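Local coordinates for protein aldehyde dehydrogenase (Staphylococcus aureus, PDB 6K10) that oxidises the carotenoid aldehyde 4,4'-diaponeurosporen-4-al to 4,4'-diaponeurosporenoic acid in an NAD-dependent reaction, a step in staphyloxanthin biosynthesis, at residues D189-F193 with D429-H433; D255-V259 with A360-I364; N311-G316 with P327-V333. The protein carries 1 engineered substitution. The contacts are given in a common frame with arbitrary orientation. Numbering follows the deposited sequence.

Interaction 1: residues D189-F193 with D429-H433; sequences DYVFF and DTFTH
Start from Tyr-190, Phe-431 and Thr-430, which bury most of the roughly 224 Å² here. The 189-193 run is extended strand through Val-191 to Phe-193. In 429-433 the last helical turn ends at Thr-430, Phe-431 is the first residue to leave helical angles (phi/psi -98/23), and the chain runs out into a strand; Thr-432 N bonds Asp-429 O at 3.0 Å across the bend. CA atoms stand 7.2 Å apart for Tyr-190 and Phe-431, 8.8 Å for Phe-192 and Thr-430. Tyr-190, chi1 t, lays one ring face against the carbonyl of Thr-430 (CE2 to O 3.4 Å), and its OH lies 3.5 Å from CG2 of Thr-430. Phe-431, chi1 m, swings its ring back to the strand: its CE1 is 4.0 Å from CD1 of Tyr-190, planes at 61°, and its CZ is 3.7 Å from CD2 of Phe-192, chi1 t. The two phenylalanine planes lie 27° apart but the rings barely overlap. The three rings form an aromatic cluster on one side of strand 190-194, which runs parallel to strands 104-118 and 214-217 in what is, as in this family, the Rossmann-like NAD-binding domain; helix 126-138 packs on Phe-192 and Phe-431. The segments meet through rings, a methyl and a carbonyl; the hydroxyls of Tyr-190 and Thr-430 bond instead to Thr-215 and Tyr-426. Shape, not directional bonding, sets the join.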
loop_
_atom_site.group_PDB
_atom_site.type_symbol
_atom_site.label_atom_id
_atom_site.label_comp_id
_atom_site.label_asym_id
_atom_site.label_seq_id
_atom_site.Cartn_x
_atom_site.Cartn_y
_atom_site.Cartn_z
ATOM N N ASP A 189 2.543 1.759 -14.385
ATOM C CA ASP A 189 1.531 1.143 -13.541
ATOM C C ASP A 189 1.979 1.000 -12.092
ATOM O O ASP A 189 1.137 0.756 -11.220
ATOM C CB ASP A 189 1.131 -0.222 -14.109
ATOM C CG ASP A 189 0.608 -0.125 -15.533
ATOM O OD1 ASP A 189 -0.477 0.463 -15.726
ATOM O OD2 ASP A 189 1.280 -0.630 -16.458
ATOM N N TYR A 190 3.274 1.152 -11.818
ATOM C CA TYR A 190 3.795 1.170 -10.460
ATOM C C TYR A 190 5.182 1.793 -10.489
ATOM O O TYR A 190 5.921 1.640 -11.466
ATOM C CB TYR A 190 3.850 -0.238 -9.853
ATOM C CG TYR A 190 3.823 -0.243 -8.345
ATOM C CD1 TYR A 190 4.988 -0.075 -7.609
ATOM C CD2 TYR A 190 2.630 -0.410 -7.655
ATOM C CE1 TYR A 190 4.966 -0.071 -6.226
ATOM C CE2 TYR A 190 2.597 -0.410 -6.274
ATOM C CZ TYR A 190 3.764 -0.242 -5.565
ATOM O OH TYR A 190 3.723 -0.242 -4.189
ATOM N N VAL A 191 5.531 2.502 -9.417
ATOM C CA VAL A 191 6.852 3.103 -9.272
ATOM C C VAL A 191 7.455 2.646 -7.951
ATOM O O VAL A 191 6.835 2.805 -6.896
ATOM C CB VAL A 191 6.791 4.642 -9.334
ATOM C CG1 VAL A 191 8.151 5.231 -9.012
ATOM C CG2 VAL A 191 6.328 5.096 -10.710
ATOM N N PHE A 192 8.657 2.078 -8.011
ATOM C CA PHE A 192 9.399 1.634 -6.836
ATOM C C PHE A 192 10.668 2.466 -6.744
ATOM O O PHE A 192 11.469 2.470 -7.682
ATOM C CB PHE A 192 9.724 0.133 -6.921
ATOM C CG PHE A 192 10.329 -0.435 -5.660
ATOM C CD1 PHE A 192 11.636 -0.136 -5.295
ATOM C CD2 PHE A 192 9.590 -1.267 -4.840
ATOM C CE1 PHE A 192 12.186 -0.653 -4.140
ATOM C CE2 PHE A 192 10.140 -1.789 -3.681
ATOM C CZ PHE A 192 11.439 -1.481 -3.333
ATOM N N PHE A 193 10.850 3.163 -5.621
ATOM C CA PHE A 193 11.951 4.103 -5.453
ATOM C C PHE A 193 12.663 3.877 -4.127
ATOM O O PHE A 193 12.019 3.802 -3.078
ATOM C CB PHE A 193 11.455 5.551 -5.537
ATOM C CG PHE A 193 12.471 6.556 -5.075
ATOM C CD1 PHE A 193 13.420 7.047 -5.949
ATOM C CD2 PHE A 193 12.478 7.012 -3.764
ATOM C CE1 PHE A 193 14.360 7.960 -5.531
ATOM C CE2 PHE A 193 13.419 7.922 -3.340
ATOM C CZ PHE A 193 14.358 8.405 -4.225
ATOM N N ASP A 429 4.247 -9.120 -3.388
ATOM C CA ASP A 429 3.022 -8.403 -3.038
ATOM C C ASP A 429 3.041 -6.968 -3.553
ATOM O O ASP A 429 2.023 -6.459 -4.040
ATOM C CB ASP A 429 2.829 -8.400 -1.519
ATOM C CG ASP A 429 2.603 -9.787 -0.948
ATOM O OD1 ASP A 429 2.295 -10.723 -1.717
ATOM O OD2 ASP A 429 2.735 -9.947 0.287
ATOM N N THR A 430 4.195 -6.299 -3.450
ATOM C CA THR A 430 4.282 -4.889 -3.817
ATOM C C THR A 430 3.906 -4.665 -5.279
ATOM O O THR A 430 3.234 -3.682 -5.609
ATOM C CB THR A 430 5.691 -4.364 -3.523
ATOM O OG1 THR A 430 5.879 -4.287 -2.107
ATOM C CG2 THR A 430 5.909 -2.983 -4.131
ATOM N N PHE A 431 4.306 -5.579 -6.165
ATOM C CA PHE A 431 4.014 -5.471 -7.589
ATOM C C PHE A 431 2.809 -6.308 -8.003
ATOM O O PHE A 431 2.675 -6.647 -9.184
ATOM C CB PHE A 431 5.249 -5.860 -8.405
ATOM C CG PHE A 431 6.428 -4.955 -8.174
ATOM C CD1 PHE A 431 6.506 -3.728 -8.806
ATOM C CD2 PHE A 431 7.458 -5.333 -7.330
ATOM C CE1 PHE A 431 7.584 -2.890 -8.601
ATOM C CE2 PHE A 431 8.542 -4.498 -7.122
ATOM C CZ PHE A 431 8.605 -3.274 -7.758
ATOM N N THR A 432 1.926 -6.632 -7.060
ATOM C CA THR A 432 0.756 -7.459 -7.314
ATOM C C THR A 432 -0.497 -6.702 -6.905
ATOM O O THR A 432 -0.549 -6.128 -5.812
ATOM C CB THR A 432 0.844 -8.779 -6.539
ATOM O OG1 THR A 432 1.888 -9.591 -7.092
ATOM C CG2 THR A 432 -0.480 -9.539 -6.593
ATOM N N HIS A 433 -1.496 -6.687 -7.779
ATOM C CA HIS A 433 -2.834 -6.289 -7.376
ATOM C C HIS A 433 -3.621 -7.532 -6.998
ATOM O O HIS A 433 -3.719 -8.475 -7.790
ATOM C CB HIS A 433 -3.573 -5.540 -8.480
ATOM C CG HIS A 433 -5.023 -5.336 -8.172
ATOM N ND1 HIS A 433 -6.032 -5.752 -9.012
ATOM C CD2 HIS A 433 -5.630 -4.795 -7.091
ATOM C CE1 HIS A 433 -7.201 -5.460 -8.467
ATOM N NE2 HIS A 433 -6.985 -4.879 -7.302
#

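Interaction 2: residues D255-V259 with A360-I364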
loop_
_atom_site.group_PDB
_atom_site.type_symbol
_atom_site.label_atom_id
_atom_site.label_comp_id
_atom_site.label_asym_id
_atom_site.label_seq_id
_atom_site.Cartn_x
_atom_site.Cartn_y
_atom_site.Cartn_z
ATOM N N ASP A 255 22.746 5.921 12.725
ATOM C CA ASP A 255 23.151 7.288 12.431
ATOM C C ASP A 255 23.812 7.937 13.641
ATOM O O ASP A 255 24.920 8.467 13.532
ATOM C CB ASP A 255 21.952 8.118 11.961
ATOM C CG ASP A 255 22.357 9.505 11.497
ATOM O OD1 ASP A 255 22.516 10.404 12.350
ATOM O OD2 ASP A 255 22.542 9.685 10.271
ATOM N N TYR A 256 23.159 7.886 14.799
ATOM C CA TYR A 256 23.693 8.470 16.021
ATOM C C TYR A 256 23.326 7.591 17.205
ATOM O O TYR A 256 22.451 6.730 17.115
ATOM C CB TYR A 256 23.189 9.911 16.225
ATOM C CG TYR A 256 21.688 10.018 16.405
ATOM C CD1 TYR A 256 20.848 10.170 15.310
ATOM C CD2 TYR A 256 21.112 9.985 17.672
ATOM C CE1 TYR A 256 19.481 10.272 15.462
ATOM C CE2 TYR A 256 19.739 10.088 17.837
ATOM C CZ TYR A 256 18.928 10.232 16.728
ATOM O OH TYR A 256 17.564 10.336 16.881
ATOM N N ILE A 257 24.000 7.831 18.327
ATOM C CA ILE A 257 23.822 7.046 19.542
ATOM C C ILE A 257 23.288 7.951 20.646
ATOM O O ILE A 257 23.800 9.056 20.856
ATOM C CB ILE A 257 25.136 6.368 19.975
ATOM C CG1 ILE A 257 25.657 5.455 18.861
ATOM C CG2 ILE A 257 24.947 5.598 21.289
ATOM C CD1 ILE A 257 26.792 4.516 19.274
ATOM N N LEU A 258 22.243 7.488 21.328
ATOM C CA LEU A 258 21.781 8.047 22.593
ATOM C C LEU A 258 22.149 7.024 23.656
ATOM O O LEU A 258 21.538 5.951 23.720
ATOM C CB LEU A 258 20.275 8.304 22.571
ATOM C CG LEU A 258 19.768 9.476 21.736
ATOM C CD1 LEU A 258 18.280 9.319 21.500
ATOM C CD2 LEU A 258 20.066 10.814 22.406
ATOM N N VAL A 259 23.167 7.332 24.460
ATOM C CA VAL A 259 23.665 6.412 25.476
ATOM C C VAL A 259 23.422 7.020 26.850
ATOM O O VAL A 259 23.561 8.232 27.036
ATOM C CB VAL A 259 25.163 6.082 25.271
ATOM C CG1 VAL A 259 26.042 7.326 25.403
ATOM C CG2 VAL A 259 25.619 4.991 26.238
ATOM N N ALA A 360 15.380 10.219 26.059
ATOM C CA ALA A 360 15.760 9.612 24.786
ATOM C C ALA A 360 14.556 9.463 23.859
ATOM O O ALA A 360 14.630 9.785 22.668
ATOM C CB ALA A 360 16.424 8.257 25.035
ATOM N N ILE A 361 13.427 9.000 24.400
ATOM C CA ILE A 361 12.209 8.835 23.606
ATOM C C ILE A 361 11.705 10.185 23.107
ATOM O O ILE A 361 11.325 10.330 21.937
ATOM C CB ILE A 361 11.138 8.089 24.431
ATOM C CG1 ILE A 361 11.517 6.611 24.576
ATOM C CG2 ILE A 361 9.747 8.258 23.822
ATOM C CD1 ILE A 361 10.575 5.812 25.466
ATOM N N ALA A 362 11.698 11.193 23.984
ATOM C CA ALA A 362 11.296 12.534 23.571
ATOM C C ALA A 362 12.190 13.070 22.458
ATOM O O ALA A 362 11.696 13.637 21.476
ATOM C CB ALA A 362 11.324 13.475 24.775
ATOM N N PHE A 363 13.507 12.898 22.599
ATOM C CA PHE A 363 14.448 13.325 21.567
ATOM C C PHE A 363 14.104 12.706 20.218
ATOM O O PHE A 363 14.028 13.402 19.199
ATOM C CB PHE A 363 15.873 12.951 21.987
ATOM C CG PHE A 363 16.948 13.511 21.085
ATOM C CD1 PHE A 363 17.313 12.857 19.917
ATOM C CD2 PHE A 363 17.612 14.680 21.421
ATOM C CE1 PHE A 363 18.302 13.367 19.097
ATOM C CE2 PHE A 363 18.604 15.193 20.605
ATOM C CZ PHE A 363 18.949 14.536 19.443
ATOM N N ILE A 364 13.893 11.389 20.194
ATOM C CA ILE A 364 13.624 10.693 18.937
ATOM C C ILE A 364 12.255 11.081 18.386
ATOM O O ILE A 364 12.085 11.249 17.171
ATOM C CB ILE A 364 13.755 9.168 19.138
ATOM C CG1 ILE A 364 15.186 8.810 19.540
ATOM C CG2 ILE A 364 13.327 8.401 17.887
ATOM C CD1 ILE A 364 15.332 7.422 20.143
#
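Leu-258 is the bump to look for first. Its side chain leaves the strand toward helix 357-365, and CD1 drops into a hollow lined by Ala-360 and, one turn on, Phe-363 and Ile-364: it is 4.1 Å from CB of Ala-360, 4.0 Å from CD1 of Phe-363 and 3.7 Å from CG1 of Ile-364. The floor is backbone as well, for the Leu-258 CD1 methyl also lies 3.9 Å from the Ala-360 carbonyl O. The other methyl, CD2, sits over one face of the Phe-363 ring, so the leucine fork presses one prong into the hollow and rests the other on the aromatic wall. Two residues down the strand and on the same face, Tyr-256 fills the space past the end of that wall. Its CE2 is 3.8 Å from CE1 of Phe-363, the ring planes meeting obliquely at 64°, and its OH comes 3.9 Å from CG1 of Ile-364.

Strand 256-259 and helix segment 360-364 run nearly antiparallel, at 153°, with axes 10.3 Å apart, as in a helix lying on a parallel sheet. Helix 357-365 links strands 348-354 and 372-376 in a beta-alpha-beta crossover, which carries it across 256-260 and 223-226; Ile-364 also rests on Pro-223 and Ile-225. On the opposite face Ile-257 and Val-259 pack on Leu-267 of helix 264-279. The contact is mostly apolar and aromatic, the two oxygens that take part meeting only carbon, so helix and sheet are held by hydrophobic burial and fit, without any hydrogen bond between the two segments.

Interaction 3: residues N311-G316 with P327-V333; sequences NIVFGG and PTLLDHV
Four hydrogen bonds join the segments; three are backbone to backbone and set the antiparallel register: Asp-331 N gives to Asn-311 O at 2.9 Å, Val-313 N to Leu-329 O at 3.0 Å, and Leu-329 N to Phe-314 O at 3.0 Å. The fourth, Gly-316 N to Thr-328 OG1, is 2.9 Å with a bent 131° angle; the threonine hydroxyl also bonds Glu-326 O. Ile-312 and Leu-330 make a non-hydrogen-bonded pair (CA-CA 4.6 Å), Phe-314 and Leu-329 a hydrogen-bonded one (5.0 Å). The slip of one residue falls at Val-313, phi/psi -116/-3. Gly-315 turns to phi/psi 79/-136, where a CB would hit Pro-327 O, and Gly-316 follows at 93/-3.

Asn-311, chi1 m, points toward the other segment, its CB 4.4 Å from CB of Leu-330. On one face Ile-312 CG1 touches Leu-330 CD2 at 3.6 Å. On the other Phe-314, chi1 t, sets its CB 3.8 Å from CG of Leu-329 and a ring edge against Pro-327 O, 3.2 Å from CD1, then reaches helix 264-279. Val-313 CG2 lies 3.9 Å from Leu-329 CB. Leu-330 bonds on its other side to strand 348-354, leaving 312-314 outermost here. With Val-313 and Phe-314 both facing Leu-329, this is a classic beta bulge, in an antiparallel hairpin added to the edge of the catalytic domain's parallel strands.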
loop_
_atom_site.group_PDB
_atom_site.type_symbol
_atom_site.label_atom_id
_atom_site.label_comp_id
_atom_site.label_asym_id
_atom_site.label_seq_id
_atom_site.Cartn_x
_atom_site.Cartn_y
_atom_site.Cartn_z
ATOM N N ASN A 311 35.296 17.448 18.721
ATOM C CA ASN A 311 34.556 16.384 19.382
ATOM C C ASN A 311 35.017 14.990 18.979
ATOM O O ASN A 311 34.459 14.003 19.469
ATOM C CB ASN A 311 33.060 16.537 19.096
ATOM C CG ASN A 311 32.463 17.749 19.782
ATOM O OD1 ASN A 311 33.021 18.260 20.754
ATOM N ND2 ASN A 311 31.331 18.218 19.279
ATOM N N ILE A 312 36.021 14.880 18.111
ATOM C CA ILE A 312 36.498 13.570 17.678
ATOM C C ILE A 312 37.202 12.885 18.842
ATOM O O ILE A 312 38.145 13.432 19.427
ATOM C CB ILE A 312 37.426 13.698 16.463
ATOM C CG1 ILE A 312 36.670 14.297 15.275
ATOM C CG2 ILE A 312 38.021 12.346 16.098
ATOM C CD1 ILE A 312 37.572 14.816 14.178
ATOM N N VAL A 313 36.741 11.685 19.190
ATOM C CA VAL A 313 37.385 10.859 20.203
ATOM C C VAL A 313 37.941 9.566 19.630
ATOM O O VAL A 313 38.559 8.791 20.366
ATOM C CB VAL A 313 36.433 10.560 21.378
ATOM C CG1 VAL A 313 36.004 11.855 22.041
ATOM C CG2 VAL A 313 35.224 9.772 20.897
ATOM N N PHE A 314 37.734 9.311 18.341
ATOM C CA PHE A 314 38.358 8.200 17.638
ATOM C C PHE A 314 38.343 8.525 16.152
ATOM O O PHE A 314 37.338 9.015 15.634
ATOM C CB PHE A 314 37.633 6.871 17.900
ATOM C CG PHE A 314 38.253 5.687 17.194
ATOM C CD1 PHE A 314 37.956 5.410 15.868
ATOM C CD2 PHE A 314 39.133 4.850 17.863
ATOM C CE1 PHE A 314 38.529 4.329 15.221
ATOM C CE2 PHE A 314 39.705 3.763 17.222
ATOM C CZ PHE A 314 39.401 3.502 15.900
ATOM N N GLY A 315 39.456 8.252 15.480
ATOM C CA GLY A 315 39.508 8.368 14.036
ATOM C C GLY A 315 39.656 9.782 13.513
ATOM O O GLY A 315 40.466 10.561 14.023
ATOM N N GLY A 316 38.882 10.118 12.483
ATOM C CA GLY A 316 38.905 11.443 11.903
ATOM C C GLY A 316 39.847 11.626 10.734
ATOM O O GLY A 316 39.877 12.717 10.152
ATOM N N PRO A 327 36.763 5.342 10.187
ATOM C CA PRO A 327 35.710 5.268 11.205
ATOM C C PRO A 327 35.962 6.280 12.311
ATOM O O PRO A 327 37.044 6.327 12.900
ATOM C CB PRO A 327 35.819 3.828 11.713
ATOM C CG PRO A 327 36.287 3.073 10.527
ATOM C CD PRO A 327 37.243 4.002 9.805
ATOM N N THR A 328 34.953 7.101 12.588
ATOM C CA THR A 328 35.110 8.250 13.466
ATOM C C THR A 328 34.001 8.270 14.505
ATOM O O THR A 328 32.822 8.140 14.163
ATOM C CB THR A 328 35.095 9.554 12.662
ATOM O OG1 THR A 328 36.118 9.507 11.659
ATOM C CG2 THR A 328 35.336 10.746 13.573
ATOM N N LEU A 329 34.384 8.439 15.769
ATOM C CA LEU A 329 33.447 8.599 16.871
ATOM C C LEU A 329 33.497 10.036 17.371
ATOM O O LEU A 329 34.575 10.633 17.456
ATOM C CB LEU A 329 33.775 7.641 18.021
ATOM C CG LEU A 329 33.917 6.153 17.691
ATOM C CD1 LEU A 329 34.213 5.355 18.955
ATOM C CD2 LEU A 329 32.673 5.626 17.002
ATOM N N LEU A 330 32.333 10.587 17.706
ATOM C CA LEU A 330 32.223 11.939 18.238
ATOM C C LEU A 330 31.565 11.905 19.609
ATOM O O LEU A 330 30.597 11.171 19.824
ATOM C CB LEU A 330 31.408 12.843 17.314
ATOM C CG LEU A 330 31.790 12.930 15.840
ATOM C CD1 LEU A 330 30.750 13.757 15.104
ATOM C CD2 LEU A 330 33.178 13.526 15.672
ATOM N N ASP A 331 32.083 12.715 20.528
ATOM C CA ASP A 331 31.557 12.824 21.878
ATOM C C ASP A 331 31.069 14.247 22.123
ATOM O O ASP A 331 31.423 15.178 21.395
ATOM C CB ASP A 331 32.623 12.436 22.912
ATOM C CG ASP A 331 32.040 12.143 24.276
ATOM O OD1 ASP A 331 30.798 12.094 24.403
ATOM O OD2 ASP A 331 32.833 11.956 25.223
ATOM N N HIS A 332 30.234 14.402 23.154
ATOM C CA HIS A 332 29.697 15.705 23.560
ATOM C C HIS A 332 28.899 16.369 22.439
ATOM O O HIS A 332 28.881 17.596 22.314
ATOM C CB HIS A 332 30.810 16.640 24.045
ATOM C CG HIS A 332 31.661 16.057 25.131
ATOM N ND1 HIS A 332 33.008 15.811 24.969
ATOM C CD2 HIS A 332 31.358 15.673 26.394
ATOM C CE1 HIS A 332 33.498 15.300 26.085
ATOM N NE2 HIS A 332 32.517 15.206 26.965
ATOM N N VAL A 333 28.230 15.563 21.621
ATOM C CA VAL A 333 27.441 16.073 20.505
ATOM C C VAL A 333 26.085 16.532 21.023
ATOM O O VAL A 333 25.513 15.922 21.936
ATOM C CB VAL A 333 27.303 14.991 19.418
ATOM C CG1 VAL A 333 26.303 15.405 18.351
ATOM C CG2 VAL A 333 28.657 14.698 18.795
#

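In the fold
Interaction 1 lies across the chain's centre from the other two: its centre is 34 Å from that of interaction 2 and 42 Å from that of interaction 3. Interactions 2 and 3 share a sheet, with centres 17 Å and nearest atoms about 6 Å apart; strand 348-354 pairs with both 256-260 and 324-330, and helix 264-279 packs beside both. Only interaction 1 comes near the predicted active site. The side chain of Phe-192 is about 4 Å from that of Glu-217 and about 11 Å from that of Ser-251, an engineered residue at the other predicted catalytic position. Interactions 2 and 3 are packing in the domain built on the sheet of strands 256-260 and 324-330.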